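Local coordinates for capsid protein (Infectious hypodermal and hematopoietic necrosis virus, PDB 3N7X) that assembles from sixty copies into the icosahedral shell of a shrimp densovirus, a small parvovirus, and binds calcium ions, at residues A[57-66]-A[278-286]; A[232-240]-A[321-329]. All coordinates share one frame; numbering follows the deposited sequence.

How the interactions relate
From the N terminus, the chain first runs through residues 57-66, the end of strand 45-59 and the turn after it, and interaction 1 closes when strand 281-296 returns beside that strand more than two hundred residues later. Before this return the chain has already laid down loop segment 232-240, which waits for the C-terminal segment 321-329 to complete interaction 2. The two closures therefore cross, their segments alternating along the sequence. Interaction 1 joins neighbouring strands of one antiparallel sheet; interaction 2 lays strand 322-324, outermost in its sheet within this chain, and the tail beyond it against a long loop. Their nearest atoms are about 14 Å apart.

Interaction 1: A[57-66]-A[278-286]; sequences EFDAANDGNF and ELKLGCRVQ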
loop_
_atom_site.group_PDB
_atom_site.type_symbol
_atom_site.label_atom_id
_atom_site.label_comp_id
_atom_site.label_asym_id
_atom_site.label_seq_id
_atom_site.Cartn_x
_atom_site.Cartn_y
_atom_site.Cartn_z
ATOM N N GLU A 57 79.818 -24.250 58.201
ATOM C CA GLU A 57 79.977 -23.244 59.246
ATOM C C GLU A 57 80.930 -22.182 58.716
ATOM O O GLU A 57 81.826 -22.485 57.930
ATOM C CB GLU A 57 80.552 -23.848 60.528
ATOM C CG GLU A 57 79.710 -24.938 61.167
ATOM C CD GLU A 57 79.946 -26.298 60.534
ATOM O OE1 GLU A 57 81.121 -26.617 60.251
ATOM O OE2 GLU A 57 78.966 -27.053 60.331
ATOM N N PHE A 58 80.739 -20.943 59.150
ATOM C CA PHE A 58 81.581 -19.845 58.694
ATOM C C PHE A 58 81.837 -18.832 59.796
ATOM O O PHE A 58 81.010 -18.657 60.692
ATOM C CB PHE A 58 80.897 -19.080 57.558
ATOM C CG PHE A 58 80.565 -19.914 56.359
ATOM C CD1 PHE A 58 81.553 -20.276 55.451
ATOM C CD2 PHE A 58 79.251 -20.315 56.122
ATOM C CE1 PHE A 58 81.240 -21.022 54.320
ATOM C CE2 PHE A 58 78.926 -21.062 54.995
ATOM C CZ PHE A 58 79.922 -21.416 54.090
ATOM N N ASP A 59 82.983 -18.164 59.715
ATOM C CA ASP A 59 83.314 -17.094 60.646
ATOM C C ASP A 59 83.818 -15.961 59.754
ATOM O O ASP A 59 83.668 -16.030 58.537
ATOM C CB ASP A 59 84.377 -17.513 61.670
ATOM C CG ASP A 59 85.683 -17.933 61.035
ATOM O OD1 ASP A 59 85.951 -17.560 59.872
ATOM O OD2 ASP A 59 86.457 -18.631 61.718
ATOM N N ALA A 60 84.417 -14.932 60.340
ATOM C CA ALA A 60 84.893 -13.805 59.550
ATOM C C ALA A 60 86.155 -14.084 58.731
ATOM O O ALA A 60 86.779 -13.150 58.213
ATOM C CB ALA A 60 85.108 -12.599 60.455
ATOM N N ALA A 61 86.529 -15.356 58.608
ATOM C CA ALA A 61 87.713 -15.753 57.829
ATOM C C ALA A 61 88.998 -15.105 58.335
ATOM O O ALA A 61 89.956 -14.901 57.581
ATOM C CB ALA A 61 87.508 -15.403 56.355
ATOM N N ASN A 62 89.018 -14.798 59.624
ATOM C CA ASN A 62 90.164 -14.150 60.239
ATOM C C ASN A 62 90.991 -15.083 61.118
ATOM O O ASN A 62 90.592 -16.206 61.424
ATOM C CB ASN A 62 89.674 -12.989 61.094
ATOM C CG ASN A 62 88.754 -13.453 62.203
ATOM O OD1 ASN A 62 87.722 -14.082 61.946
ATOM N ND2 ASN A 62 89.127 -13.158 63.444
ATOM N N ASP A 63 92.148 -14.575 61.520
ATOM C CA ASP A 63 93.093 -15.258 62.393
ATOM C C ASP A 63 93.587 -14.099 63.252
ATOM O O ASP A 63 94.592 -13.460 62.934
ATOM C CB ASP A 63 94.254 -15.827 61.579
ATOM C CG ASP A 63 95.132 -16.761 62.390
ATOM O OD1 ASP A 63 95.310 -16.508 63.604
ATOM O OD2 ASP A 63 95.651 -17.742 61.810
ATOM N N GLY A 64 92.863 -13.813 64.326
ATOM C CA GLY A 64 93.227 -12.691 65.166
ATOM C C GLY A 64 92.405 -11.501 64.699
ATOM O O GLY A 64 91.206 -11.632 64.463
ATOM N N ASN A 65 93.032 -10.342 64.550
ATOM C CA ASN A 65 92.299 -9.166 64.104
ATOM C C ASN A 65 91.812 -9.324 62.676
ATOM O O ASN A 65 92.481 -9.943 61.848
ATOM C CB ASN A 65 93.175 -7.923 64.215
ATOM C CG ASN A 65 93.442 -7.537 65.653
ATOM O OD1 ASN A 65 92.898 -8.144 66.578
ATOM N ND2 ASN A 65 94.274 -6.519 65.852
ATOM N N PHE A 66 90.643 -8.758 62.390
ATOM C CA PHE A 66 90.070 -8.844 61.056
ATOM C C PHE A 66 91.014 -8.301 59.999
ATOM O O PHE A 66 91.734 -7.332 60.236
ATOM C CB PHE A 66 88.772 -8.034 60.952
ATOM C CG PHE A 66 87.673 -8.492 61.868
ATOM C CD1 PHE A 66 87.410 -9.849 62.054
ATOM C CD2 PHE A 66 86.850 -7.557 62.495
ATOM C CE1 PHE A 66 86.341 -10.269 62.848
ATOM C CE2 PHE A 66 85.776 -7.966 63.290
ATOM C CZ PHE A 66 85.520 -9.320 63.466
ATOM N N GLU A 278 86.141 -6.055 68.342
ATOM C CA GLU A 278 85.788 -6.965 67.255
ATOM C C GLU A 278 84.985 -8.137 67.802
ATOM O O GLU A 278 85.437 -8.848 68.700
ATOM C CB GLU A 278 87.047 -7.478 66.545
ATOM C CG GLU A 278 87.914 -6.365 65.970
ATOM C CD GLU A 278 89.032 -6.876 65.066
ATOM O OE1 GLU A 278 89.234 -8.113 64.987
ATOM O OE2 GLU A 278 89.713 -6.033 64.436
ATOM N N LEU A 279 83.786 -8.335 67.269
ATOM C CA LEU A 279 82.942 -9.427 67.727
ATOM C C LEU A 279 83.392 -10.758 67.148
ATOM O O LEU A 279 84.075 -10.808 66.123
ATOM C CB LEU A 279 81.485 -9.175 67.338
ATOM C CG LEU A 279 80.813 -7.928 67.917
ATOM C CD1 LEU A 279 79.344 -7.930 67.514
ATOM C CD2 LEU A 279 80.945 -7.911 69.435
ATOM N N LYS A 280 83.019 -11.837 67.826
ATOM C CA LYS A 280 83.351 -13.182 67.375
ATOM C C LYS A 280 82.040 -13.816 66.936
ATOM O O LYS A 280 81.323 -14.429 67.734
ATOM C CB LYS A 280 83.984 -13.994 68.508
ATOM C CG LYS A 280 85.272 -13.396 69.056
ATOM C CD LYS A 280 85.976 -14.362 70.009
ATOM C CE LYS A 280 87.173 -13.709 70.693
ATOM N NZ LYS A 280 86.750 -12.607 71.614
ATOM N N LEU A 281 81.725 -13.648 65.658
ATOM C CA LEU A 281 80.490 -14.179 65.108
ATOM C C LEU A 281 80.744 -15.236 64.045
ATOM O O LEU A 281 81.814 -15.290 63.440
ATOM C CB LEU A 281 79.656 -13.042 64.501
ATOM C CG LEU A 281 79.354 -11.832 65.388
ATOM C CD1 LEU A 281 78.564 -10.815 64.586
ATOM C CD2 LEU A 281 78.570 -12.262 66.624
ATOM N N GLY A 282 79.736 -16.072 63.825
ATOM C CA GLY A 282 79.823 -17.118 62.829
ATOM C C GLY A 282 78.417 -17.602 62.553
ATOM O O GLY A 282 77.454 -16.990 63.013
ATOM N N CYS A 283 78.284 -18.689 61.806
ATOM C CA CYS A 283 76.964 -19.222 61.519
ATOM C C CYS A 283 77.069 -20.606 60.908
ATOM O O CYS A 283 78.134 -21.017 60.442
ATOM C CB CYS A 283 76.225 -18.307 60.549
ATOM S SG CYS A 283 76.835 -18.426 58.855
ATOM N N ARG A 284 75.953 -21.322 60.925
ATOM C CA ARG A 284 75.874 -22.656 60.350
ATOM C C ARG A 284 74.667 -22.688 59.434
ATOM O O ARG A 284 73.595 -22.193 59.785
ATOM C CB ARG A 284 75.706 -23.712 61.435
ATOM C CG ARG A 284 75.156 -25.047 60.931
ATOM C CD ARG A 284 75.112 -25.988 62.100
ATOM N NE ARG A 284 74.367 -27.233 61.917
ATOM C CZ ARG A 284 73.076 -27.309 61.625
ATOM N NH1 ARG A 284 72.359 -26.214 61.448
ATOM N NH2 ARG A 284 72.484 -28.489 61.593
ATOM N N VAL A 285 74.840 -23.274 58.260
ATOM C CA VAL A 285 73.749 -23.358 57.305
ATOM C C VAL A 285 73.636 -24.780 56.793
ATOM O O VAL A 285 74.524 -25.600 57.015
ATOM C CB VAL A 285 73.989 -22.431 56.082
ATOM C CG1 VAL A 285 74.230 -21.005 56.541
ATOM C CG2 VAL A 285 75.168 -22.941 55.267
ATOM N N GLN A 286 72.528 -25.068 56.120
ATOM C CA GLN A 286 72.330 -26.376 55.520
ATOM C C GLN A 286 72.548 -26.128 54.035
ATOM O O GLN A 286 72.121 -25.102 53.504
ATOM C CB GLN A 286 70.910 -26.896 55.746
ATOM C CG GLN A 286 70.726 -28.314 55.227
ATOM C CD GLN A 286 69.314 -28.835 55.397
ATOM O OE1 GLN A 286 68.694 -28.650 56.445
ATOM N NE2 GLN A 286 68.803 -29.509 54.370
HETATM O O HOH W 1 88.961 -10.524 65.722
HETATM O O HOH W 2 91.314 -5.389 62.198
#
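Strands 57-59 and 281-286 run antiparallel, at 162° between their directions with axes 4.6 Å apart at closest approach, and Phe58 faces Cys283 as a hydrogen-bonded pair in which Phe58 N donates to Cys283 O (2.9 Å). Beside it, Glu57 and Arg284 form a non-hydrogen-bonded pair whose side chains lie alongside each other on one face of the sheet. Their long aliphatic portions suit this place, Glu57 CG resting 4.2 Å from Arg284 CB, while the charged ends do not touch. The other face carries Phe58 and Cys283: SG approaches the edge of the ring, 4.1 Å from Phe58 CD2, a sulfur-aromatic contact between two residues apolar enough for a buried layer. Val285 CG2 also meets that edge, and Tyr72 packs edge-to-face with the same ring.

These strands belong to an antiparallel sheet of the capsid beta-barrel, with strand 111-131 on the far flank of 281-296. Arg284 makes a cation-pi contact with Tyr55, a calcium-binding residue. Asp59 OD1 accepts from Ala61 N (2.6 Å), an Asx turn that bends the chain away; Asp is apt here because its short carboxylate can reach the backbone N-H two residues on, met from above the carboxylate plane, and OD1 also bonds Tyr72 OH.

The chain returns at Phe66, where Glu278 makes a second junction. With CG anti to its carbonyl carbon (chi1 -58°) and an extended chain beyond, Glu278 stacks its carboxylate on one face of the Phe66 ring, offset toward the rim, the planes 5° apart. OE1 takes the Phe66 N-H on its syn side (3.0 Å), and two waters link the carboxylate to Gly64 O and Phe66 O. Several donors thus fix the group's rotation and probably stabilise its negative charge. Gly64 adopts backbone angles that a side chain would obstruct.

Interaction 2: A[232-240]-A[321-329]; sequences FIPKWGGQI and NKCYIMHTN
Tyr324, the last residue of strand 322-324, turns its ring toward the loop 232-240, where Phe232 CZ comes within 4.3 Å of its CD2. Gln239 crosses it at about a right angle, OE1 lying at the edge of the tyrosine ring, 3.5 Å from CD1, with amide and ring planes 82° apart. The phenol is well placed here, since its hydroxyl can bond Gln319 while the ring packs. At Ile325 the backbone takes over: O accepts from Gln239 NE2 (2.8 Å), which approaches from above the carbonyl plane, and from Gln310 of a neighbouring subunit. Gln239 NE2 also bonds Asn160 O, so a primary amide with two N-H groups suits the place.

The glutamine sits inside a type II' beta turn, Gly237 to Ile240, closed by backbone bonds both ways between these end residues; Gly238 has the positive phi this turn requires. Met326 folds against the turn. Its CG is anti to the backbone N (chi1 -176°) and its chain bends at chi3, a flexible thioether following the turn, with CG against Gly237 O and CE on Ile240 CB (3.7 Å) and Lys235 CB (3.8 Å). Beyond His327, Thr328 sets its CG2 methyl 3.6 Å from Gly237 CA while OG1 bonds Thr258 O.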
loop_
_atom_site.group_PDB
_atom_site.type_symbol
_atom_site.label_atom_id
_atom_site.label_comp_id
_atom_site.label_asym_id
_atom_site.label_seq_id
_atom_site.Cartn_x
_atom_site.Cartn_y
_atom_site.Cartn_z
ATOM N N PHE A 232 86.488 -30.413 36.564
ATOM C CA PHE A 232 85.516 -29.360 36.313
ATOM C C PHE A 232 84.340 -29.749 35.431
ATOM O O PHE A 232 84.490 -30.492 34.462
ATOM C CB PHE A 232 86.196 -28.145 35.669
ATOM C CG PHE A 232 87.325 -27.562 36.473
ATOM C CD1 PHE A 232 87.551 -27.954 37.792
ATOM C CD2 PHE A 232 88.155 -26.597 35.912
ATOM C CE1 PHE A 232 88.588 -27.395 38.538
ATOM C CE2 PHE A 232 89.194 -26.030 36.647
ATOM C CZ PHE A 232 89.413 -26.429 37.965
ATOM N N ILE A 233 83.164 -29.242 35.779
ATOM C CA ILE A 233 81.985 -29.473 34.966
ATOM C C ILE A 233 82.345 -28.742 33.670
ATOM O O ILE A 233 82.739 -27.576 33.699
ATOM C CB ILE A 233 80.747 -28.849 35.622
ATOM C CG1 ILE A 233 80.345 -29.697 36.834
ATOM C CG2 ILE A 233 79.618 -28.734 34.615
ATOM C CD1 ILE A 233 79.283 -29.072 37.713
ATOM N N PRO A 234 82.232 -29.420 32.521
ATOM C CA PRO A 234 82.566 -28.823 31.224
ATOM C C PRO A 234 82.108 -27.391 30.991
ATOM O O PRO A 234 80.915 -27.103 30.930
ATOM C CB PRO A 234 81.957 -29.804 30.227
ATOM C CG PRO A 234 82.116 -31.110 30.932
ATOM C CD PRO A 234 81.663 -30.768 32.339
ATOM N N LYS A 235 83.084 -26.500 30.859
ATOM C CA LYS A 235 82.844 -25.085 30.606
ATOM C C LYS A 235 84.026 -24.596 29.783
ATOM O O LYS A 235 85.141 -25.082 29.956
ATOM C CB LYS A 235 82.775 -24.307 31.921
ATOM C CG LYS A 235 81.410 -24.312 32.594
ATOM C CD LYS A 235 80.444 -23.419 31.833
ATOM C CE LYS A 235 79.150 -23.214 32.587
ATOM N NZ LYS A 235 78.219 -22.359 31.811
ATOM N N TRP A 236 83.788 -23.641 28.890
ATOM C CA TRP A 236 84.854 -23.115 28.043
ATOM C C TRP A 236 84.866 -21.597 28.082
ATOM O O TRP A 236 83.859 -20.964 27.793
ATOM C CB TRP A 236 84.651 -23.598 26.603
ATOM C CG TRP A 236 85.762 -23.234 25.671
ATOM C CD1 TRP A 236 85.984 -22.018 25.083
ATOM C CD2 TRP A 236 86.826 -24.090 25.238
ATOM N NE1 TRP A 236 87.123 -22.066 24.310
ATOM C CE2 TRP A 236 87.661 -23.323 24.388
ATOM C CE3 TRP A 236 87.159 -25.431 25.487
ATOM C CZ2 TRP A 236 88.811 -23.854 23.784
ATOM C CZ3 TRP A 236 88.306 -25.961 24.884
ATOM C CH2 TRP A 236 89.116 -25.169 24.042
ATOM N N GLY A 237 86.007 -21.015 28.442
ATOM C CA GLY A 237 86.106 -19.569 28.506
ATOM C C GLY A 237 87.327 -19.092 29.265
ATOM O O GLY A 237 87.740 -19.714 30.246
ATOM N N GLY A 238 87.909 -17.984 28.811
ATOM C CA GLY A 238 89.087 -17.446 29.466
ATOM C C GLY A 238 90.214 -18.459 29.525
ATOM O O GLY A 238 90.584 -19.048 28.509
ATOM N N GLN A 239 90.762 -18.666 30.717
ATOM C CA GLN A 239 91.855 -19.614 30.901
ATOM C C GLN A 239 91.326 -21.044 30.949
ATOM O O GLN A 239 92.083 -22.000 30.781
ATOM C CB GLN A 239 92.590 -19.311 32.203
ATOM C CG GLN A 239 91.787 -19.657 33.448
ATOM C CD GLN A 239 92.501 -19.264 34.730
ATOM O OE1 GLN A 239 93.678 -19.585 34.923
ATOM N NE2 GLN A 239 91.792 -18.572 35.618
ATOM N N ILE A 240 90.022 -21.180 31.172
ATOM C CA ILE A 240 89.386 -22.488 31.271
ATOM C C ILE A 240 89.130 -23.159 29.931
ATOM O O ILE A 240 88.515 -22.573 29.043
ATOM C CB ILE A 240 88.037 -22.392 31.997
ATOM C CG1 ILE A 240 88.216 -21.688 33.342
ATOM C CG2 ILE A 240 87.459 -23.787 32.189
ATOM C CD1 ILE A 240 89.205 -22.374 34.263
ATOM N N ASN A 321 94.369 -27.552 46.128
ATOM C CA ASN A 321 94.839 -26.352 46.826
ATOM C C ASN A 321 94.893 -25.116 45.942
ATOM O O ASN A 321 95.551 -24.126 46.281
ATOM C CB ASN A 321 96.225 -26.584 47.431
ATOM C CG ASN A 321 97.277 -26.928 46.383
ATOM O OD1 ASN A 321 97.057 -26.761 45.180
ATOM N ND2 ASN A 321 98.430 -27.400 46.840
ATOM N N LYS A 322 94.206 -25.181 44.807
ATOM C CA LYS A 322 94.171 -24.061 43.878
ATOM C C LYS A 322 92.742 -23.649 43.558
ATOM O O LYS A 322 91.802 -24.437 43.685
ATOM C CB LYS A 322 94.887 -24.417 42.573
ATOM C CG LYS A 322 96.364 -24.670 42.719
ATOM C CD LYS A 322 97.110 -23.421 43.130
ATOM C CE LYS A 322 98.573 -23.753 43.376
ATOM N NZ LYS A 322 99.355 -22.569 43.823
ATOM N N CYS A 323 92.596 -22.402 43.131
ATOM C CA CYS A 323 91.303 -21.852 42.775
ATOM C C CYS A 323 91.456 -21.079 41.470
ATOM O O CYS A 323 92.189 -20.090 41.409
ATOM C CB CYS A 323 90.825 -20.924 43.890
ATOM S SG CYS A 323 89.409 -19.894 43.472
ATOM N N TYR A 324 90.778 -21.540 40.423
ATOM C CA TYR A 324 90.850 -20.878 39.123
ATOM C C TYR A 324 89.562 -20.130 38.821
ATOM O O TYR A 324 88.479 -20.717 38.813
ATOM C CB TYR A 324 91.114 -21.907 38.024
ATOM C CG TYR A 324 92.471 -22.552 38.130
ATOM C CD1 TYR A 324 93.592 -21.963 37.542
ATOM C CD2 TYR A 324 92.644 -23.737 38.847
ATOM C CE1 TYR A 324 94.856 -22.538 37.666
ATOM C CE2 TYR A 324 93.900 -24.322 38.979
ATOM C CZ TYR A 324 95.002 -23.717 38.387
ATOM O OH TYR A 324 96.248 -24.279 38.541
ATOM N N ILE A 325 89.683 -18.832 38.564
ATOM C CA ILE A 325 88.518 -18.016 38.264
ATOM C C ILE A 325 88.444 -17.699 36.776
ATOM O O ILE A 325 89.415 -17.238 36.179
ATOM C CB ILE A 325 88.561 -16.710 39.058
ATOM C CG1 ILE A 325 88.661 -17.033 40.547
ATOM C CG2 ILE A 325 87.319 -15.884 38.771
ATOM C CD1 ILE A 325 88.867 -15.827 41.417
ATOM N N MET A 326 87.282 -17.951 36.185
ATOM C CA MET A 326 87.069 -17.706 34.763
ATOM C C MET A 326 86.684 -16.257 34.448
ATOM O O MET A 326 85.877 -15.651 35.151
ATOM C CB MET A 326 85.971 -18.630 34.245
ATOM C CG MET A 326 85.741 -18.534 32.750
ATOM S SD MET A 326 84.197 -19.323 32.247
ATOM C CE MET A 326 84.633 -21.054 32.348
ATOM N N HIS A 327 87.269 -15.705 33.390
ATOM C CA HIS A 327 86.951 -14.346 32.960
ATOM C C HIS A 327 86.968 -14.305 31.441
ATOM O O HIS A 327 88.032 -14.419 30.833
ATOM C CB HIS A 327 87.971 -13.336 33.489
ATOM C CG HIS A 327 87.929 -13.153 34.970
ATOM N ND1 HIS A 327 86.784 -12.786 35.643
ATOM C CD2 HIS A 327 88.894 -13.286 35.913
ATOM C CE1 HIS A 327 87.044 -12.701 36.936
ATOM N NE2 HIS A 327 88.316 -13.000 37.125
ATOM N N THR A 328 85.798 -14.156 30.827
ATOM C CA THR A 328 85.721 -14.099 29.370
ATOM C C THR A 328 85.549 -12.658 28.913
ATOM O O THR A 328 85.523 -12.373 27.715
ATOM C CB THR A 328 84.543 -14.930 28.829
ATOM O OG1 THR A 328 83.312 -14.416 29.354
ATOM C CG2 THR A 328 84.696 -16.385 29.224
ATOM N N ASN A 329 85.431 -11.755 29.878
ATOM C CA ASN A 329 85.271 -10.336 29.589
ATOM C C ASN A 329 85.287 -9.545 30.893
ATOM O O ASN A 329 85.311 -10.186 31.968
ATOM C CB ASN A 329 83.954 -10.086 28.851
ATOM C CG ASN A 329 83.859 -8.673 28.281
ATOM O OD1 ASN A 329 84.640 -8.287 27.404
ATOM N ND2 ASN A 329 82.904 -7.899 28.779
ATOM O OXT ASN A 329 85.273 -8.300 30.827
#